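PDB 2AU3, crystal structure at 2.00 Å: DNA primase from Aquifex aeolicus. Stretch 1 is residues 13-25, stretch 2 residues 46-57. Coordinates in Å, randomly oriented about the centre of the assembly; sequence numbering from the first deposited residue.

Stretch 1 (13-25) EIDIVDVISEYLN
Stretch 2, residues 46-57: SFYVSPSKQIFK

Stretch 1 carries a helix, 16-23, that packs on a hairpin formed by stretch 2. Strand 47-50 runs at 147° to the helix, with the axes 9.0 Å apart at closest approach. Strand 55-57 runs at 49°, 9.7 Å away. The CA atoms of I16 and Q54 lie 5.7 Å apart, those of V17 and P51 6.3 Å. The two stretches diverge toward L24 and F47, whose CA atoms are 10.4 Å apart.

The hairpin is paired by Y48 N to K57 O (3.0 Å), K57 N to Y48 O (2.9 Å) and S50 N to I55 O (3.0 Å). Its turn closes with Q54 N to S50 O at 2.8 Å. Residues 51-53 have helical phi/psi, and Q54 takes a left-handed 64/35. S50 points away from the helix; S50 OG accepts from K53 N at 2.9 Å and weakly from S52 N at 3.3 Å.

Polar contact is concentrated at the helix N-terminus. I14 (-75/142) and D15 (-113/116) are extended; helical phi/psi begins at I16. D15 is the N-cap, with chi1 t, and D15 OD1 accepts from V17 N at 3.2 Å. D15 OD1 also accepts from Q54 NE2 at 3.1 Å, nearly straight at 165°. Q54 NE2 donates to P51 O at 2.9 Å, so both its hydrogens are used. Q54 OE1 accepts from I16 N at 2.9 Å and 170°. I16 is the first residue of this helix, so its N has no i-4 carbonyl partner within it; Q54 OE1 takes that place. Chi1 m, chi2 m and chi3 near -63° bring the Q54 amide to the helix. Within the helix, I20 N donates to I16 O at 3.0 Å.

The remaining side-chain packing is mainly apolar. I16, I20, F47, V49 and F56 are buried, and their side chains have no polar group needing a partner. I16, chi1 t and chi2 t, points toward the hairpin and has the largest covered area. I16 CG2 meets V49 CG1 at 3.8 Å; I16 CD1 lies 3.5 Å from I55 C and 4.2 Å from F56 CD2, at the ring edge. V17, chi1 t, sets V17 CG2 3.7 Å from P51 CG. I20, chi1 m and chi2 t, places I20 CD1 3.8 Å from V49 CG2 and 3.9 Å from F56 CB. I20 CD1 also reaches the F47 ring edge, 4.3 Å from F47 CE2. L24, chi1 m and chi2 t, brings L24 CD1 to 4.1 Å from F47 CE2. F47 has chi1 t and chi2 105°, V49 chi1 t, F56 chi1 p and chi2 92°. Together the stretches bury 453 Å².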

# COMPACT_ATOMS: atom_id res chain seq x y z
N GLU A 13 13.47 -2.19 23.80
CA GLU A 13 14.11 -3.16 24.68
C GLU A 13 13.70 -4.62 24.41
O GLU A 13 14.48 -5.54 24.66
CB GLU A 13 13.81 -2.80 26.14
CG GLU A 13 14.50 -3.70 27.16
CD GLU A 13 15.96 -3.33 27.39
OE1 GLU A 13 16.48 -2.42 26.69
OE2 GLU A 13 16.58 -3.96 28.27
N ILE A 14 12.47 -4.83 23.93
CA ILE A 14 11.97 -6.20 23.70
C ILE A 14 12.61 -6.81 22.45
O ILE A 14 12.83 -6.12 21.47
CB ILE A 14 10.44 -6.24 23.53
CG1 ILE A 14 9.74 -5.90 24.84
CG2 ILE A 14 10.00 -7.60 23.08
CD1 ILE A 14 8.34 -5.32 24.62
N ASP A 15 12.91 -8.11 22.51
CA ASP A 15 13.26 -8.87 21.32
C ASP A 15 12.14 -9.86 21.12
O ASP A 15 11.91 -10.72 21.97
CB ASP A 15 14.61 -9.61 21.49
CG ASP A 15 15.10 -10.28 20.20
OD1 ASP A 15 14.29 -10.48 19.24
OD2 ASP A 15 16.28 -10.64 20.04
N ILE A 16 11.41 -9.74 20.01
CA ILE A 16 10.23 -10.56 19.77
C ILE A 16 10.53 -12.06 19.83
O ILE A 16 9.68 -12.85 20.24
CB ILE A 16 9.58 -10.19 18.44
CG1 ILE A 16 8.20 -10.83 18.31
CG2 ILE A 16 10.52 -10.52 17.25
CD1 ILE A 16 7.35 -10.20 17.17
N VAL A 17 11.74 -12.45 19.43
CA VAL A 17 12.17 -13.84 19.47
C VAL A 17 12.13 -14.37 20.91
O VAL A 17 11.56 -15.43 21.18
CB VAL A 17 13.57 -14.03 18.81
CG1 VAL A 17 14.10 -15.45 19.01
CG2 VAL A 17 13.50 -13.73 17.33
N ASP A 18 12.73 -13.64 21.84
CA ASP A 18 12.66 -14.04 23.26
C ASP A 18 11.20 -14.12 23.76
O ASP A 18 10.85 -15.08 24.47
CB ASP A 18 13.46 -13.09 24.17
CG ASP A 18 14.95 -13.08 23.84
OD1 ASP A 18 15.51 -14.12 23.45
OD2 ASP A 18 15.65 -12.05 23.95
N VAL A 19 10.36 -13.15 23.44
CA VAL A 19 8.99 -13.23 23.99
C VAL A 19 8.13 -14.35 23.44
O VAL A 19 7.47 -15.04 24.22
CB VAL A 19 8.21 -11.86 24.23
CG1 VAL A 19 8.93 -10.66 23.74
CG2 VAL A 19 6.74 -11.91 23.76
N ILE A 20 8.16 -14.57 22.12
CA ILE A 20 7.34 -15.62 21.55
C ILE A 20 7.87 -17.03 21.91
O ILE A 20 7.08 -17.99 22.05
CB ILE A 20 7.17 -15.40 20.02
CG1 ILE A 20 6.53 -14.01 19.76
CG2 ILE A 20 6.33 -16.53 19.40
CD1 ILE A 20 5.90 -13.79 18.36
N SER A 21 9.18 -17.16 22.07
CA SER A 21 9.79 -18.45 22.43
C SER A 21 9.35 -18.96 23.82
O SER A 21 9.35 -20.16 24.05
CB SER A 21 11.32 -18.37 22.36
OG SER A 21 11.89 -19.67 22.48
N GLU A 22 8.98 -18.05 24.72
CA GLU A 22 8.37 -18.43 25.99
C GLU A 22 7.07 -19.23 25.79
O GLU A 22 6.76 -20.13 26.57
CB GLU A 22 8.07 -17.17 26.82
CG GLU A 22 9.30 -16.31 27.12
CD GLU A 22 9.28 -15.74 28.53
OE1 GLU A 22 8.36 -14.96 28.87
OE2 GLU A 22 10.21 -16.04 29.30
N TYR A 23 6.33 -18.90 24.73
CA TYR A 23 5.00 -19.47 24.49
C TYR A 23 5.05 -20.61 23.50
O TYR A 23 4.41 -21.64 23.70
CB TYR A 23 4.07 -18.41 23.90
CG TYR A 23 3.69 -17.32 24.84
CD1 TYR A 23 2.60 -17.46 25.70
CD2 TYR A 23 4.39 -16.12 24.86
CE1 TYR A 23 2.23 -16.45 26.55
CE2 TYR A 23 4.06 -15.12 25.74
CZ TYR A 23 2.96 -15.27 26.56
OH TYR A 23 2.61 -14.27 27.40
N LEU A 24 5.83 -20.43 22.43
CA LEU A 24 5.86 -21.39 21.33
C LEU A 24 7.21 -22.08 21.11
O LEU A 24 8.28 -21.54 21.43
CB LEU A 24 5.38 -20.74 20.01
CG LEU A 24 4.07 -19.92 20.07
CD1 LEU A 24 3.76 -19.22 18.74
CD2 LEU A 24 2.90 -20.78 20.55
N ASN A 25 7.14 -23.29 20.56
CA ASN A 25 8.31 -24.00 20.07
C ASN A 25 8.71 -23.45 18.71
O ASN A 25 8.04 -23.72 17.71
CB ASN A 25 8.03 -25.50 19.96
CG ASN A 25 7.36 -26.07 21.19
OD1 ASN A 25 7.90 -26.00 22.29
ND2 ASN A 25 6.17 -26.64 21.01
N SER A 46 2.81 -22.20 9.61
CA SER A 46 2.64 -21.04 8.72
C SER A 46 2.89 -19.72 9.45
O SER A 46 2.70 -18.65 8.89
CB SER A 46 1.23 -21.03 8.15
OG SER A 46 0.95 -22.26 7.53
N PHE A 47 3.32 -19.82 10.70
CA PHE A 47 3.46 -18.67 11.60
C PHE A 47 4.93 -18.34 11.76
O PHE A 47 5.70 -19.15 12.32
CB PHE A 47 2.84 -19.04 12.96
CG PHE A 47 2.87 -17.93 13.97
CD1 PHE A 47 1.71 -17.23 14.27
CD2 PHE A 47 4.04 -17.64 14.68
CE1 PHE A 47 1.71 -16.22 15.25
CE2 PHE A 47 4.06 -16.63 15.64
CZ PHE A 47 2.89 -15.92 15.94
N TYR A 48 5.33 -17.17 11.27
CA TYR A 48 6.73 -16.78 11.18
C TYR A 48 7.07 -15.62 12.09
O TYR A 48 6.27 -14.71 12.28
CB TYR A 48 7.12 -16.45 9.73
CG TYR A 48 7.18 -17.67 8.84
CD1 TYR A 48 8.39 -18.29 8.56
CD2 TYR A 48 6.02 -18.20 8.28
CE1 TYR A 48 8.45 -19.40 7.73
CE2 TYR A 48 6.07 -19.30 7.46
CZ TYR A 48 7.28 -19.90 7.20
OH TYR A 48 7.30 -21.01 6.39
N VAL A 49 8.27 -15.68 12.66
CA VAL A 49 8.79 -14.60 13.47
C VAL A 49 10.08 -14.12 12.83
O VAL A 49 10.98 -14.92 12.60
CB VAL A 49 9.04 -15.07 14.92
CG1 VAL A 49 9.62 -13.92 15.75
CG2 VAL A 49 7.73 -15.62 15.56
N SER A 50 10.15 -12.84 12.49
CA SER A 50 11.35 -12.31 11.85
C SER A 50 12.15 -11.53 12.89
O SER A 50 11.67 -10.53 13.42
CB SER A 50 10.95 -11.40 10.68
OG SER A 50 12.01 -10.53 10.33
N PRO A 51 13.34 -12.01 13.23
CA PRO A 51 14.23 -11.21 14.08
C PRO A 51 14.57 -9.84 13.45
O PRO A 51 14.71 -8.88 14.20
CB PRO A 51 15.48 -12.10 14.22
CG PRO A 51 15.01 -13.51 13.92
CD PRO A 51 13.89 -13.34 12.91
N SER A 52 14.66 -9.74 12.13
CA SER A 52 15.14 -8.47 11.52
C SER A 52 14.02 -7.42 11.41
O SER A 52 14.28 -6.19 11.44
CB SER A 52 15.72 -8.73 10.13
OG SER A 52 14.74 -9.30 9.28
N LYS A 53 12.78 -7.88 11.28
CA LYS A 53 11.65 -6.96 11.22
C LYS A 53 11.01 -6.77 12.60
O LYS A 53 10.30 -5.77 12.84
CB LYS A 53 10.64 -7.40 10.16
CG LYS A 53 11.26 -7.44 8.77
CD LYS A 53 10.30 -7.96 7.68
CE LYS A 53 11.06 -8.03 6.32
NZ LYS A 53 10.18 -8.32 5.16
N GLN A 54 11.27 -7.72 13.51
CA GLN A 54 10.74 -7.66 14.89
C GLN A 54 9.21 -7.75 14.90
O GLN A 54 8.53 -7.14 15.73
CB GLN A 54 11.25 -6.43 15.64
CG GLN A 54 12.70 -6.53 16.15
CD GLN A 54 12.89 -7.62 17.20
OE1 GLN A 54 12.30 -7.55 18.28
NE2 GLN A 54 13.72 -8.63 16.88
N ILE A 55 8.68 -8.52 13.97
CA ILE A 55 7.24 -8.77 13.88
C ILE A 55 7.01 -10.26 13.70
O ILE A 55 7.94 -11.01 13.41
CB ILE A 55 6.62 -7.98 12.69
CG1 ILE A 55 7.29 -8.37 11.37
CG2 ILE A 55 6.65 -6.44 13.00
CD1 ILE A 55 6.71 -7.65 10.07
N PHE A 56 5.77 -10.69 13.87
CA PHE A 56 5.37 -12.05 13.52
C PHE A 56 4.33 -11.88 12.44
O PHE A 56 3.78 -10.80 12.30
CB PHE A 56 4.80 -12.80 14.74
CG PHE A 56 3.47 -12.25 15.24
CD1 PHE A 56 2.25 -12.77 14.77
CD2 PHE A 56 3.43 -11.22 16.19
CE1 PHE A 56 1.02 -12.28 15.24
CE2 PHE A 56 2.18 -10.71 16.65
CZ PHE A 56 0.99 -11.25 16.17
N LYS A 57 4.10 -12.92 11.65
CA LYS A 57 3.05 -12.88 10.62
C LYS A 57 2.67 -14.32 10.32
O LYS A 57 3.54 -15.13 9.98
CB LYS A 57 3.54 -12.20 9.34
CG LYS A 57 2.51 -12.14 8.19
CD LYS A 57 1.34 -11.14 8.46
CE LYS A 57 0.42 -11.04 7.20
NZ LYS A 57 -0.78 -10.17 7.43